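Local coordinates for uncharacterized bacterial lipoprotein (Bacteroides thetaiotaomicron VPI-5482, PDB 3GF6) that is of unknown function, but is a bacterial lipoprotein built as an all-beta domain of two packed antiparallel sheets, at residues V31-N36 against Q67-V72; A46-D51 against L83-G88; I102-D107 against F185-F190; V134-A139 against M160-F165. One frame throughout, in Å; residues are numbered along the deposited sequence.

Interaction 1: residues V31-N36 against Q67-V72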
loop_
_atom_site.group_PDB
_atom_site.type_symbol
_atom_site.label_atom_id
_atom_site.label_comp_id
_atom_site.label_asym_id
_atom_site.label_seq_id
_atom_site.Cartn_x
_atom_site.Cartn_y
_atom_site.Cartn_z
ATOM N N VAL A 31 -13.456 -14.173 2.650
ATOM C CA VAL A 31 -12.881 -14.261 3.997
ATOM C C VAL A 31 -12.506 -12.904 4.553
ATOM O O VAL A 31 -12.320 -12.757 5.747
ATOM C CB VAL A 31 -11.700 -15.255 4.087
ATOM C CG1 VAL A 31 -12.245 -16.729 3.907
ATOM C CG2 VAL A 31 -10.557 -14.950 3.124
ATOM N N ALA A 32 -12.400 -11.915 3.695
ATOM C CA ALA A 32 -12.188 -10.536 4.155
ATOM C C ALA A 32 -12.718 -9.572 3.077
ATOM O O ALA A 32 -12.612 -9.825 1.845
ATOM C CB ALA A 32 -10.698 -10.243 4.493
ATOM N N ARG A 33 -13.321 -8.505 3.565
ATOM C CA ARG A 33 -13.827 -7.417 2.735
ATOM C C ARG A 33 -13.910 -6.156 3.559
ATOM O O ARG A 33 -14.476 -6.143 4.675
ATOM C CB ARG A 33 -15.203 -7.760 2.148
ATOM C CG ARG A 33 -15.939 -6.559 1.492
ATOM C CD ARG A 33 -17.157 -7.000 0.681
ATOM N NE ARG A 33 -17.804 -5.820 0.123
ATOM C CZ ARG A 33 -18.937 -5.277 0.553
ATOM N NH1 ARG A 33 -19.627 -5.817 1.551
ATOM N NH2 ARG A 33 -19.390 -4.181 -0.039
ATOM N N SER A 34 -13.307 -5.103 3.009
ATOM C CA SER A 34 -13.430 -3.749 3.533
ATOM C C SER A 34 -13.802 -2.796 2.400
ATOM O O SER A 34 -13.436 -3.010 1.241
ATOM C CB SER A 34 -12.135 -3.290 4.221
ATOM O OG SER A 34 -11.054 -3.182 3.305
ATOM N N PHE A 35 -14.506 -1.727 2.750
ATOM C CA PHE A 35 -14.966 -0.746 1.793
ATOM C C PHE A 35 -15.258 0.574 2.506
ATOM O O PHE A 35 -14.961 0.739 3.701
ATOM C CB PHE A 35 -16.180 -1.273 1.014
ATOM C CG PHE A 35 -17.360 -1.598 1.866
ATOM C CD1 PHE A 35 -17.445 -2.835 2.496
ATOM C CD2 PHE A 35 -18.401 -0.687 2.018
ATOM C CE1 PHE A 35 -18.571 -3.146 3.308
ATOM C CE2 PHE A 35 -19.519 -1.000 2.805
ATOM C CZ PHE A 35 -19.597 -2.234 3.442
ATOM N N ASN A 36 -15.832 1.513 1.767
ATOM C CA ASN A 36 -16.045 2.859 2.300
ATOM C C ASN A 36 -17.387 3.410 1.845
ATOM O O ASN A 36 -17.876 3.064 0.767
ATOM C CB ASN A 36 -14.954 3.800 1.808
ATOM C CG ASN A 36 -13.551 3.434 2.304
ATOM O OD1 ASN A 36 -13.141 3.768 3.442
ATOM N ND2 ASN A 36 -12.794 2.818 1.431
ATOM N N GLN A 67 -15.117 0.589 6.572
ATOM C CA GLN A 67 -16.201 -0.390 6.812
ATOM C C GLN A 67 -15.723 -1.796 6.602
ATOM O O GLN A 67 -14.977 -2.084 5.644
ATOM C CB GLN A 67 -17.394 -0.157 5.857
ATOM C CG GLN A 67 -17.928 1.271 5.807
ATOM C CD GLN A 67 -18.255 1.841 7.140
ATOM O OE1 GLN A 67 -17.907 2.998 7.438
ATOM N NE2 GLN A 67 -18.927 1.057 7.958
ATOM N N LYS A 68 -16.205 -2.709 7.463
ATOM C CA LYS A 68 -15.956 -4.149 7.328
ATOM C C LYS A 68 -17.271 -4.750 6.908
ATOM O O LYS A 68 -18.323 -4.398 7.456
ATOM C CB LYS A 68 -15.555 -4.788 8.662
ATOM C CG LYS A 68 -15.081 -6.224 8.556
ATOM C CD LYS A 68 -14.923 -6.903 9.889
ATOM C CE LYS A 68 -16.276 -7.186 10.603
ATOM N NZ LYS A 68 -16.138 -8.240 11.674
ATOM N N ASP A 69 -17.214 -5.677 5.967
ATOM C CA ASP A 69 -18.367 -6.529 5.699
ATOM C C ASP A 69 -18.689 -7.272 7.008
ATOM O O ASP A 69 -17.840 -7.920 7.586
ATOM C CB ASP A 69 -18.056 -7.484 4.548
ATOM C CG ASP A 69 -19.240 -8.343 4.124
ATOM O OD1 ASP A 69 -19.665 -9.187 4.913
ATOM O OD2 ASP A 69 -19.720 -8.215 2.953
ATOM N N GLN A 70 -19.941 -7.175 7.455
ATOM C CA GLN A 70 -20.301 -7.707 8.763
ATOM C C GLN A 70 -20.314 -9.231 8.827
ATOM O O GLN A 70 -20.466 -9.811 9.917
ATOM C CB GLN A 70 -21.616 -7.110 9.244
ATOM C CG GLN A 70 -21.522 -5.601 9.490
ATOM C CD GLN A 70 -20.475 -5.267 10.510
ATOM O OE1 GLN A 70 -19.403 -4.700 10.199
ATOM N NE2 GLN A 70 -20.732 -5.682 11.744
ATOM N N ASN A 71 -20.137 -9.896 7.702
ATOM C CA ASN A 71 -20.117 -11.356 7.700
ATOM C C ASN A 71 -18.706 -11.996 7.706
ATOM O O ASN A 71 -18.565 -13.240 7.575
ATOM C CB ASN A 71 -20.875 -11.849 6.492
ATOM C CG ASN A 71 -22.230 -11.185 6.362
ATOM O OD1 ASN A 71 -23.066 -11.283 7.256
ATOM N ND2 ASN A 71 -22.428 -10.460 5.282
ATOM N N VAL A 72 -17.669 -11.172 7.811
ATOM C CA VAL A 72 -16.297 -11.659 7.864
ATOM C C VAL A 72 -15.640 -11.302 9.202
ATOM O O VAL A 72 -16.056 -10.359 9.892
ATOM C CB VAL A 72 -15.431 -11.089 6.724
ATOM C CG1 VAL A 72 -16.084 -11.364 5.329
ATOM C CG2 VAL A 72 -15.143 -9.594 6.936
#

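Interaction 2: residues A46-D51 against L83-G88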
loop_
_atom_site.group_PDB
_atom_site.type_symbol
_atom_site.label_atom_id
_atom_site.label_comp_id
_atom_site.label_asym_id
_atom_site.label_seq_id
_atom_site.Cartn_x
_atom_site.Cartn_y
_atom_site.Cartn_z
ATOM N N ALA A 46 5.119 14.188 8.710
ATOM C CA ALA A 46 6.242 13.294 8.538
ATOM C C ALA A 46 7.533 13.994 8.968
ATOM O O ALA A 46 7.835 15.128 8.542
ATOM C CB ALA A 46 6.330 12.800 7.106
ATOM N N GLN A 47 8.255 13.330 9.863
ATOM C CA GLN A 47 9.554 13.712 10.316
ATOM C C GLN A 47 10.243 12.555 11.043
ATOM O O GLN A 47 9.578 11.668 11.586
ATOM C CB GLN A 47 9.480 14.941 11.249
ATOM C CG GLN A 47 8.817 14.701 12.570
ATOM C CD GLN A 47 8.799 15.969 13.474
ATOM O OE1 GLN A 47 9.731 16.770 13.480
ATOM N NE2 GLN A 47 7.724 16.143 14.218
ATOM N N TYR A 48 11.572 12.595 11.076
ATOM C CA TYR A 48 12.333 11.609 11.797
ATOM C C TYR A 48 12.578 12.064 13.231
ATOM O O TYR A 48 13.167 13.119 13.448
ATOM C CB TYR A 48 13.700 11.382 11.107
ATOM C CG TYR A 48 13.579 10.549 9.862
ATOM C CD1 TYR A 48 13.244 9.202 9.941
ATOM C CD2 TYR A 48 13.751 11.113 8.621
ATOM C CE1 TYR A 48 13.111 8.473 8.786
ATOM C CE2 TYR A 48 13.662 10.400 7.482
ATOM C CZ TYR A 48 13.312 9.077 7.550
ATOM O OH TYR A 48 13.169 8.327 6.398
ATOM N N PRO A 49 12.167 11.243 14.216
ATOM C CA PRO A 49 12.583 11.590 15.559
ATOM C C PRO A 49 14.093 11.423 15.705
ATOM O O PRO A 49 14.714 10.633 14.988
ATOM C CB PRO A 49 11.839 10.612 16.457
ATOM C CG PRO A 49 10.957 9.782 15.546
ATOM C CD PRO A 49 11.493 9.936 14.169
ATOM N N ASN A 50 14.641 12.271 16.546
ATOM C CA ASN A 50 16.030 12.213 16.985
ATOM C C ASN A 50 17.065 12.608 15.952
ATOM O O ASN A 50 18.261 12.540 16.259
ATOM C CB ASN A 50 16.342 10.805 17.553
ATOM C CG ASN A 50 15.560 10.518 18.836
ATOM O OD1 ASN A 50 15.271 11.439 19.600
ATOM N ND2 ASN A 50 15.275 9.255 19.102
ATOM N N ASP A 51 16.626 13.044 14.766
ATOM C CA ASP A 51 17.550 13.442 13.691
ATOM C C ASP A 51 16.924 14.604 12.888
ATOM O O ASP A 51 15.991 14.418 12.123
ATOM C CB ASP A 51 17.837 12.256 12.781
ATOM C CG ASP A 51 18.780 12.593 11.641
ATOM O OD1 ASP A 51 19.253 13.736 11.580
ATOM O OD2 ASP A 51 19.103 11.688 10.851
ATOM N N LEU A 83 0.409 6.364 8.528
ATOM C CA LEU A 83 1.753 6.616 8.015
ATOM C C LEU A 83 2.784 6.297 9.097
ATOM O O LEU A 83 2.664 6.749 10.257
ATOM C CB LEU A 83 1.841 8.100 7.660
ATOM C CG LEU A 83 3.117 8.724 7.096
ATOM C CD1 LEU A 83 2.776 9.967 6.290
ATOM C CD2 LEU A 83 4.243 9.009 8.166
ATOM N N THR A 84 3.836 5.618 8.691
ATOM C CA THR A 84 4.894 5.180 9.585
ATOM C C THR A 84 6.213 5.547 8.953
ATOM O O THR A 84 6.458 5.161 7.829
ATOM C CB THR A 84 4.858 3.632 9.773
ATOM O OG1 THR A 84 3.618 3.247 10.366
ATOM C CG2 THR A 84 6.004 3.181 10.718
HETATM N N MSE A 85 7.077 6.259 9.692
HETATM C CA MSE A 85 8.430 6.522 9.216
HETATM C C MSE A 85 9.328 5.288 9.125
HETATM O O MSE A 85 9.204 4.342 9.916
HETATM C CB MSE A 85 9.122 7.499 10.139
HETATM C CG MSE A 85 8.420 8.854 10.309
HETATM SE SE MSE A 85 8.114 9.846 8.676
HETATM C CE MSE A 85 9.973 10.023 8.081
ATOM N N SER A 86 10.259 5.341 8.170
ATOM C CA SER A 86 11.321 4.343 8.083
ATOM C C SER A 86 12.236 4.474 9.274
ATOM O O SER A 86 12.105 5.396 10.104
ATOM C CB SER A 86 12.126 4.486 6.792
ATOM O OG SER A 86 13.052 5.538 6.865
ATOM N N LEU A 87 13.181 3.540 9.378
ATOM C CA LEU A 87 14.020 3.460 10.589
ATOM C C LEU A 87 14.909 4.695 10.790
ATOM O O LEU A 87 15.215 5.081 11.935
ATOM C CB LEU A 87 14.887 2.223 10.551
ATOM C CG LEU A 87 14.200 0.913 10.930
ATOM C CD1 LEU A 87 15.104 -0.271 10.470
ATOM C CD2 LEU A 87 13.939 0.857 12.405
ATOM N N GLY A 88 15.324 5.322 9.700
ATOM C CA GLY A 88 16.010 6.613 9.805
ATOM C C GLY A 88 16.269 7.289 8.479
ATOM O O GLY A 88 15.887 6.779 7.422
HETATM O O HOH W 1 14.546 7.828 13.619
#

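Interaction 3: residues I102-D107 against F185-F190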
loop_
_atom_site.group_PDB
_atom_site.type_symbol
_atom_site.label_atom_id
_atom_site.label_comp_id
_atom_site.label_asym_id
_atom_site.label_seq_id
_atom_site.Cartn_x
_atom_site.Cartn_y
_atom_site.Cartn_z
ATOM N N ILE A 102 -2.239 -7.191 6.030
ATOM C CA ILE A 102 -3.656 -6.885 5.973
ATOM C C ILE A 102 -4.461 -8.124 6.357
ATOM O O ILE A 102 -5.557 -8.011 6.908
ATOM C CB ILE A 102 -4.031 -6.309 4.562
ATOM C CG1 ILE A 102 -5.410 -5.665 4.594
ATOM C CG2 ILE A 102 -3.979 -7.402 3.451
ATOM C CD1 ILE A 102 -5.787 -4.911 3.283
ATOM N N TYR A 103 -3.935 -9.317 6.044
ATOM C CA TYR A 103 -4.622 -10.570 6.373
ATOM C C TYR A 103 -3.606 -11.655 6.670
ATOM O O TYR A 103 -2.564 -11.700 6.031
ATOM C CB TYR A 103 -5.511 -11.011 5.211
ATOM C CG TYR A 103 -6.422 -12.160 5.532
ATOM C CD1 TYR A 103 -6.054 -13.455 5.233
ATOM C CD2 TYR A 103 -7.676 -11.952 6.098
ATOM C CE1 TYR A 103 -6.871 -14.517 5.508
ATOM C CE2 TYR A 103 -8.525 -13.065 6.376
ATOM C CZ TYR A 103 -8.113 -14.319 6.048
ATOM O OH TYR A 103 -8.895 -15.429 6.312
ATOM N N THR A 104 -3.939 -12.539 7.606
ATOM C CA THR A 104 -3.080 -13.678 8.006
ATOM C C THR A 104 -3.770 -14.993 7.715
ATOM O O THR A 104 -4.886 -15.226 8.174
ATOM C CB THR A 104 -2.698 -13.573 9.510
ATOM O OG1 THR A 104 -1.971 -12.364 9.677
ATOM C CG2 THR A 104 -1.794 -14.738 10.010
ATOM N N SER A 105 -3.136 -15.836 6.896
ATOM C CA SER A 105 -3.625 -17.155 6.612
ATOM C C SER A 105 -3.242 -18.142 7.711
ATOM O O SER A 105 -2.178 -18.019 8.373
ATOM C CB SER A 105 -3.057 -17.669 5.286
ATOM O OG SER A 105 -3.638 -18.915 4.943
ATOM N N GLN A 106 -4.123 -19.121 7.894
ATOM C CA GLN A 106 -3.905 -20.217 8.841
ATOM C C GLN A 106 -3.886 -21.601 8.159
ATOM O O GLN A 106 -3.807 -22.631 8.847
ATOM C CB GLN A 106 -4.977 -20.165 9.963
ATOM C CG GLN A 106 -4.990 -18.868 10.782
ATOM C CD GLN A 106 -3.731 -18.618 11.574
ATOM O OE1 GLN A 106 -2.873 -19.512 11.735
ATOM N NE2 GLN A 106 -3.603 -17.401 12.090
ATOM N N ASP A 107 -3.935 -21.647 6.829
ATOM C CA ASP A 107 -3.947 -22.904 6.099
ATOM C C ASP A 107 -3.106 -22.860 4.839
ATOM O O ASP A 107 -3.505 -22.268 3.830
ATOM C CB ASP A 107 -5.395 -23.328 5.743
ATOM C CG ASP A 107 -5.468 -24.664 4.981
ATOM O OD1 ASP A 107 -4.435 -25.347 4.732
ATOM O OD2 ASP A 107 -6.596 -25.044 4.607
ATOM N N PHE A 185 -0.122 -17.591 0.199
ATOM C CA PHE A 185 0.646 -16.824 1.168
ATOM C C PHE A 185 0.423 -17.242 2.600
ATOM O O PHE A 185 -0.667 -17.731 2.944
ATOM C CB PHE A 185 0.347 -15.329 1.058
ATOM C CG PHE A 185 -1.125 -14.977 1.224
ATOM C CD1 PHE A 185 -1.697 -14.829 2.499
ATOM C CD2 PHE A 185 -1.920 -14.748 0.106
ATOM C CE1 PHE A 185 -3.023 -14.502 2.634
ATOM C CE2 PHE A 185 -3.250 -14.420 0.252
ATOM C CZ PHE A 185 -3.798 -14.285 1.513
ATOM N N SER A 186 1.424 -16.945 3.440
ATOM C CA SER A 186 1.286 -16.992 4.889
ATOM C C SER A 186 0.623 -15.733 5.374
ATOM O O SER A 186 -0.321 -15.769 6.146
ATOM C CB SER A 186 2.647 -17.205 5.582
ATOM O OG SER A 186 2.572 -16.939 6.972
ATOM N N GLN A 187 1.166 -14.612 4.931
ATOM C CA GLN A 187 0.693 -13.297 5.297
ATOM C C GLN A 187 0.621 -12.448 4.029
ATOM O O GLN A 187 1.483 -12.574 3.174
ATOM C CB GLN A 187 1.637 -12.642 6.323
ATOM C CG GLN A 187 1.778 -13.448 7.593
ATOM C CD GLN A 187 2.803 -12.847 8.538
ATOM O OE1 GLN A 187 2.429 -12.208 9.522
ATOM N NE2 GLN A 187 4.093 -13.081 8.268
ATOM N N LEU A 188 -0.423 -11.621 3.926
ATOM C CA LEU A 188 -0.658 -10.726 2.790
ATOM C C LEU A 188 -0.497 -9.262 3.236
ATOM O O LEU A 188 -1.135 -8.811 4.218
ATOM C CB LEU A 188 -2.069 -10.960 2.240
ATOM C CG LEU A 188 -2.447 -10.289 0.916
ATOM C CD1 LEU A 188 -1.637 -10.875 -0.236
ATOM C CD2 LEU A 188 -3.986 -10.449 0.670
ATOM N N TYR A 189 0.298 -8.525 2.463
ATOM C CA TYR A 189 0.618 -7.119 2.742
ATOM C C TYR A 189 0.046 -6.226 1.646
ATOM O O TYR A 189 0.133 -6.583 0.468
ATOM C CB TYR A 189 2.129 -6.909 2.843
ATOM C CG TYR A 189 2.781 -7.785 3.912
ATOM C CD1 TYR A 189 3.198 -9.090 3.632
ATOM C CD2 TYR A 189 2.933 -7.320 5.205
ATOM C CE1 TYR A 189 3.768 -9.898 4.609
ATOM C CE2 TYR A 189 3.530 -8.142 6.208
ATOM C CZ TYR A 189 3.916 -9.424 5.903
ATOM O OH TYR A 189 4.500 -10.224 6.873
ATOM N N PHE A 190 -0.521 -5.090 2.050
ATOM C CA PHE A 190 -1.040 -4.060 1.096
ATOM C C PHE A 190 -0.675 -2.697 1.626
ATOM O O PHE A 190 -1.133 -2.296 2.698
ATOM C CB PHE A 190 -2.533 -4.260 0.862
ATOM C CG PHE A 190 -3.137 -3.386 -0.195
ATOM C CD1 PHE A 190 -2.505 -3.168 -1.434
ATOM C CD2 PHE A 190 -4.407 -2.833 0.017
ATOM C CE1 PHE A 190 -3.111 -2.349 -2.419
ATOM C CE2 PHE A 190 -4.996 -2.018 -0.943
ATOM C CZ PHE A 190 -4.342 -1.775 -2.154
HETATM O O HOH W 2 0.469 -12.051 11.177
HETATM O O HOH W 3 -1.605 -20.143 3.605
#

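Interaction 4: residues V134-A139 against M160-F165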
loop_
_atom_site.group_PDB
_atom_site.type_symbol
_atom_site.label_atom_id
_atom_site.label_comp_id
_atom_site.label_asym_id
_atom_site.label_seq_id
_atom_site.Cartn_x
_atom_site.Cartn_y
_atom_site.Cartn_z
ATOM N N VAL A 134 6.844 6.787 -5.296
ATOM C CA VAL A 134 5.630 6.307 -4.642
ATOM C C VAL A 134 5.149 5.070 -5.385
ATOM O O VAL A 134 5.058 5.078 -6.617
ATOM C CB VAL A 134 4.503 7.375 -4.562
ATOM C CG1 VAL A 134 4.211 8.060 -5.925
ATOM C CG2 VAL A 134 3.208 6.775 -4.001
ATOM N N TYR A 135 4.835 4.023 -4.652
ATOM C CA TYR A 135 4.224 2.850 -5.249
ATOM C C TYR A 135 3.303 2.089 -4.313
ATOM O O TYR A 135 3.509 2.113 -3.099
ATOM C CB TYR A 135 5.267 1.908 -5.802
ATOM C CG TYR A 135 6.193 1.186 -4.848
ATOM C CD1 TYR A 135 7.315 1.809 -4.311
ATOM C CD2 TYR A 135 5.987 -0.137 -4.539
ATOM C CE1 TYR A 135 8.213 1.089 -3.517
ATOM C CE2 TYR A 135 6.860 -0.846 -3.720
ATOM C CZ TYR A 135 7.960 -0.223 -3.216
ATOM O OH TYR A 135 8.835 -0.950 -2.496
ATOM N N ALA A 136 2.300 1.416 -4.905
ATOM C CA ALA A 136 1.348 0.543 -4.201
ATOM C C ALA A 136 1.759 -0.900 -4.432
ATOM O O ALA A 136 2.165 -1.273 -5.544
ATOM C CB ALA A 136 -0.123 0.793 -4.649
ATOM N N GLN A 137 1.719 -1.694 -3.371
ATOM C CA GLN A 137 2.132 -3.077 -3.479
ATOM C C GLN A 137 1.302 -4.051 -2.663
ATOM O O GLN A 137 1.034 -3.835 -1.484
ATOM C CB GLN A 137 3.598 -3.199 -3.075
ATOM C CG GLN A 137 4.170 -4.565 -3.247
ATOM C CD GLN A 137 5.665 -4.510 -3.368
ATOM O OE1 GLN A 137 6.176 -4.333 -4.461
ATOM N NE2 GLN A 137 6.382 -4.652 -2.242
ATOM N N LEU A 138 0.887 -5.114 -3.354
ATOM C CA LEU A 138 0.254 -6.289 -2.742
ATOM C C LEU A 138 1.257 -7.420 -2.902
ATOM O O LEU A 138 1.702 -7.682 -4.006
ATOM C CB LEU A 138 -1.017 -6.634 -3.480
ATOM C CG LEU A 138 -1.878 -7.740 -2.941
ATOM C CD1 LEU A 138 -2.511 -7.191 -1.609
ATOM C CD2 LEU A 138 -2.931 -8.215 -4.029
ATOM N N ALA A 139 1.581 -8.087 -1.797
ATOM C CA ALA A 139 2.680 -9.039 -1.724
ATOM C C ALA A 139 2.541 -9.957 -0.518
ATOM O O ALA A 139 1.885 -9.608 0.467
ATOM C CB ALA A 139 4.027 -8.290 -1.658
HETATM N N MSE A 160 4.254 6.751 -12.649
HETATM C CA MSE A 160 3.161 7.039 -13.604
HETATM C C MSE A 160 2.313 5.818 -13.890
HETATM O O MSE A 160 1.216 5.946 -14.475
HETATM C CB MSE A 160 3.695 7.628 -14.909
HETATM C CG MSE A 160 4.646 8.691 -14.701
HETATM SE SE MSE A 160 5.236 9.277 -16.416
HETATM C CE MSE A 160 3.933 10.661 -16.546
ATOM N N LYS A 161 2.748 4.641 -13.442
ATOM C CA LYS A 161 1.874 3.465 -13.492
ATOM C C LYS A 161 0.876 3.430 -12.324
ATOM O O LYS A 161 -0.100 2.699 -12.387
ATOM C CB LYS A 161 2.679 2.161 -13.493
ATOM C CG LYS A 161 3.668 2.034 -14.628
ATOM C CD LYS A 161 3.001 2.140 -15.967
ATOM C CE LYS A 161 4.002 1.823 -17.075
ATOM N NZ LYS A 161 3.305 1.687 -18.376
ATOM N N LEU A 162 1.153 4.165 -11.254
ATOM C CA LEU A 162 0.240 4.266 -10.129
ATOM C C LEU A 162 -0.758 5.379 -10.373
ATOM O O LEU A 162 -1.973 5.197 -10.209
ATOM C CB LEU A 162 1.002 4.537 -8.821
ATOM C CG LEU A 162 0.119 4.879 -7.597
ATOM C CD1 LEU A 162 -0.808 3.688 -7.291
ATOM C CD2 LEU A 162 1.009 5.270 -6.412
ATOM N N GLY A 163 -0.261 6.542 -10.756
ATOM C CA GLY A 163 -1.161 7.672 -10.997
ATOM C C GLY A 163 -0.565 8.832 -11.752
ATOM O O GLY A 163 0.502 8.717 -12.380
ATOM N N THR A 164 -1.271 9.950 -11.669
ATOM C CA THR A 164 -0.942 11.157 -12.392
ATOM C C THR A 164 -0.355 12.183 -11.443
ATOM O O THR A 164 -0.943 12.460 -10.397
ATOM C CB THR A 164 -2.214 11.780 -13.004
ATOM O OG1 THR A 164 -2.879 10.831 -13.858
ATOM C CG2 THR A 164 -1.857 13.014 -13.775
ATOM N N PHE A 165 0.784 12.757 -11.812
ATOM C CA PHE A 165 1.419 13.767 -10.970
ATOM C C PHE A 165 1.105 15.140 -11.474
ATOM O O PHE A 165 0.893 15.315 -12.672
ATOM C CB PHE A 165 2.929 13.614 -11.008
ATOM C CG PHE A 165 3.432 12.365 -10.379
ATOM C CD1 PHE A 165 3.629 11.215 -11.144
ATOM C CD2 PHE A 165 3.773 12.348 -9.047
ATOM C CE1 PHE A 165 4.146 10.076 -10.580
ATOM C CE2 PHE A 165 4.284 11.214 -8.468
ATOM C CZ PHE A 165 4.470 10.072 -9.227
#

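Interaction 1: residues V31-N36 against Q67-V72
A short antiparallel pairing at a sheet edge joins Phe35 to Gln67 and Ser34 to Lys68, and the strand 67-68 then runs into a type I turn from Asp69 to Val72. Phe35 and Gln67 are a hydrogen-bonded pair: Phe35 N donates to Gln67 O, and Gln67 N returns a bond of 2.9 Å to Phe35 O. Beyond the non-hydrogen-bonded pair Ser34-Lys68, Asp69 N donates to Arg33 O. The side chains form a layered group on one face. Arg33 has CG anti to the backbone N (chi1 168°) and its chain is extended from CG to NE; NH1 meets Asp69 OD2 at 2.8 Å, a salt bridge made on the anti side of the oxygen and near the guanidinium plane. The carboxylate is turned 73° from that plane. Its other oxygen, OD1, accepts from Asn71 N at 2.9 Å, closing an Asx turn. Phe35 lies between two layers: Arg33 NH2 sits 3.4 Å above one face, toward the rim, while Gln67 CB makes a CH-pi contact with the other, 3.8 Å from the centroid. An alanine in place of Arg33 would probably leave Asp69 OD2 without its charged mate and uncover one face of the Phe35 ring. Strand 29-35 is flanked on its other edge by strand 203-219, where Val31 and Ala32 both face Leu217 in a classic beta bulge.

Interaction 2: residues A46-D51 against L83-G88
Tyr48 and Met85, the latter a selenomethionine, make the main side-chain contact between the loop that follows strand 40-46 and the end of strand 82-85. The Met85 chain is curled: CG lies anti to the carbonyl carbon, and chi2 (-57°) and chi3 (-59°) bend it again, folding CE back over the tyrosine. This methyl sits over the ring centre, 3.5 Å from the centroid and 13° off the normal, as a CH-pi contact. The selenium is farther off and oblique to the ring, in a Met-aromatic contact, and it also packs 3.8 Å from Ala46 CB. Closer to the backbone, Met85 CG comes within 3.3 Å of Gln47 O.

The Tyr48 ring is inserted between Met85 CE on one face and the Gly88 backbone on the other, where Gly88 C is 3.4 Å from Tyr48 CE1. Ser86 O lies at the ring edge, in plane. At the end of the side chain, Tyr48 OH donates to Ser86 OG over 2.8 Å. The phenol oxygen is also bonded to Thr58 N of the adjoining strand 56-62, and Ser86 OG to Asp91 O. Nearby, a water lies within hydrogen-bonding distance of Pro49 O and Leu87 O.

The ring is thus held by apolar contact on its faces and by hydrogen bonds at its hydroxyl, a combination likely to restrict its turning and to satisfy the polar atom at the buried end of the side chain.

Interaction 3: residues I102-D107 against F185-F190
Ile102 and Tyr103 both turn their backbone N toward Leu188 O, forming a classic beta bulge where strand 103-104 pairs with strand 187-198. The bond from Ile102 N is 2.7 Å long, whereas that from Tyr103 N is weak at 3.4 Å. Leu188 N answers to Tyr103 O at 3.0 Å, and Ser105 N to Ser186 O, so the antiparallel ladder spans the pair Thr104-Gln187.

Side chains fill in around this frame. Ile102 CG2 packs on Leu188 CD2 at 4.1 Å. With CG1 anti to the backbone N (chi1 -166°) and CD1 extended beyond it, Ile102 lies beside Phe190, pointing the same way, and its CD1 touches Phe190 CB. Tyr103 and Phe185 cross at about a right angle, with Tyr103 CD1 and Phe185 CE1 meeting edge on at 4.1 Å. Ser105 CB also approaches Phe185 O, at 3.3 Å. An alanine at Ile102 would probably open a gap beside Leu188 and Phe190 where CG2 and CD1 now pack.

In the next shell, Phe215 of strand 203-219 touches both Ile102 and Leu188, while Tyr112 stacks on Phe185 and bonds to Ser105 OG. One water links Thr104 OG1 to Gln187 OE1, to which it donates at 2.6 Å; another lies close to both Ser105 OG and Phe185 O.

The chemistry therefore divides by face: Ile102, Tyr103 and Leu188 turn apolar groups toward the opposing sheet, and Thr104 and Gln187 are bridged by water on the outer side.

Interaction 4: residues V134-A139 against M160-F165
Val134 and Leu162 carry an apolar contact between strand 129-139 and the segment 160-165, which carries strand 163-165; the two strands belong to different sheets of the all-beta fold.

The aliphatic contacts centre on Leu162. Its CG lies anti to the backbone N (chi1 171°), and its two methyls part to separate partners: CD2 meets Val134 CG2 at 3.6 Å, and CD1 meets Ala136 CB at 4.0 Å. The Val134 and Leu162 side chains cross at about a right angle. Leu162 CD2 also lies 4.2 Å from Tyr135 CA, so the leucine lies against three successive residues, Val134 to Ala136.

The aromatic contact is smaller. Val134 and Phe165 approach tip to tip, Val134 CG1 lying 3.9 Å from Phe165 CZ and oblique to the ring. The valine thereby gives one methyl to each partner, CG2 to Leu162 and CG1 to Phe165. Arg169 makes a cation-pi contact with the same phenylalanine.

Polar bonding belongs to the surroundings. Strand 129-139 is hydrogen-bonded through its backbone to strands 153-158 and 187-198 on its two edges, as in Ala136 with Lys157 and Tyr135 with Phe193. Ile176 of strand 171-183 touches both Ala136 and Leu162 and so extends the apolar layer.

The two segments, then, meet mainly through methyl and ring surfaces, consistent with the interior between two packed sheets, while the backbone bonds of strand 129-139 are made within its own sheet and the seam is hydrophobic.

Interaction 4 is the buried one, its centre about 9 Å from the chain centre, and wholly apolar. The others are partly buried and add polar bonds, with centres about 14 Å (interaction 3) and 18 Å (interactions 1 and 2) from the chain centre. Interactions 1 and 3 are strand pairings, the first with a salt bridge and the second with bridging water, and they touch across the sheets where Tyr103 packs on Val31 and Ala32. Interactions 3 and 4 lie on neighbouring strands, 187-198 and 129-139, of one sheet; Tyr189 N lies 2.8 Å from Ala139 O, a probable hydrogen bond. Interaction 2 reaches that sheet through strand 82-85 but stands apart, its nearest atoms about 11 Å from interaction 3.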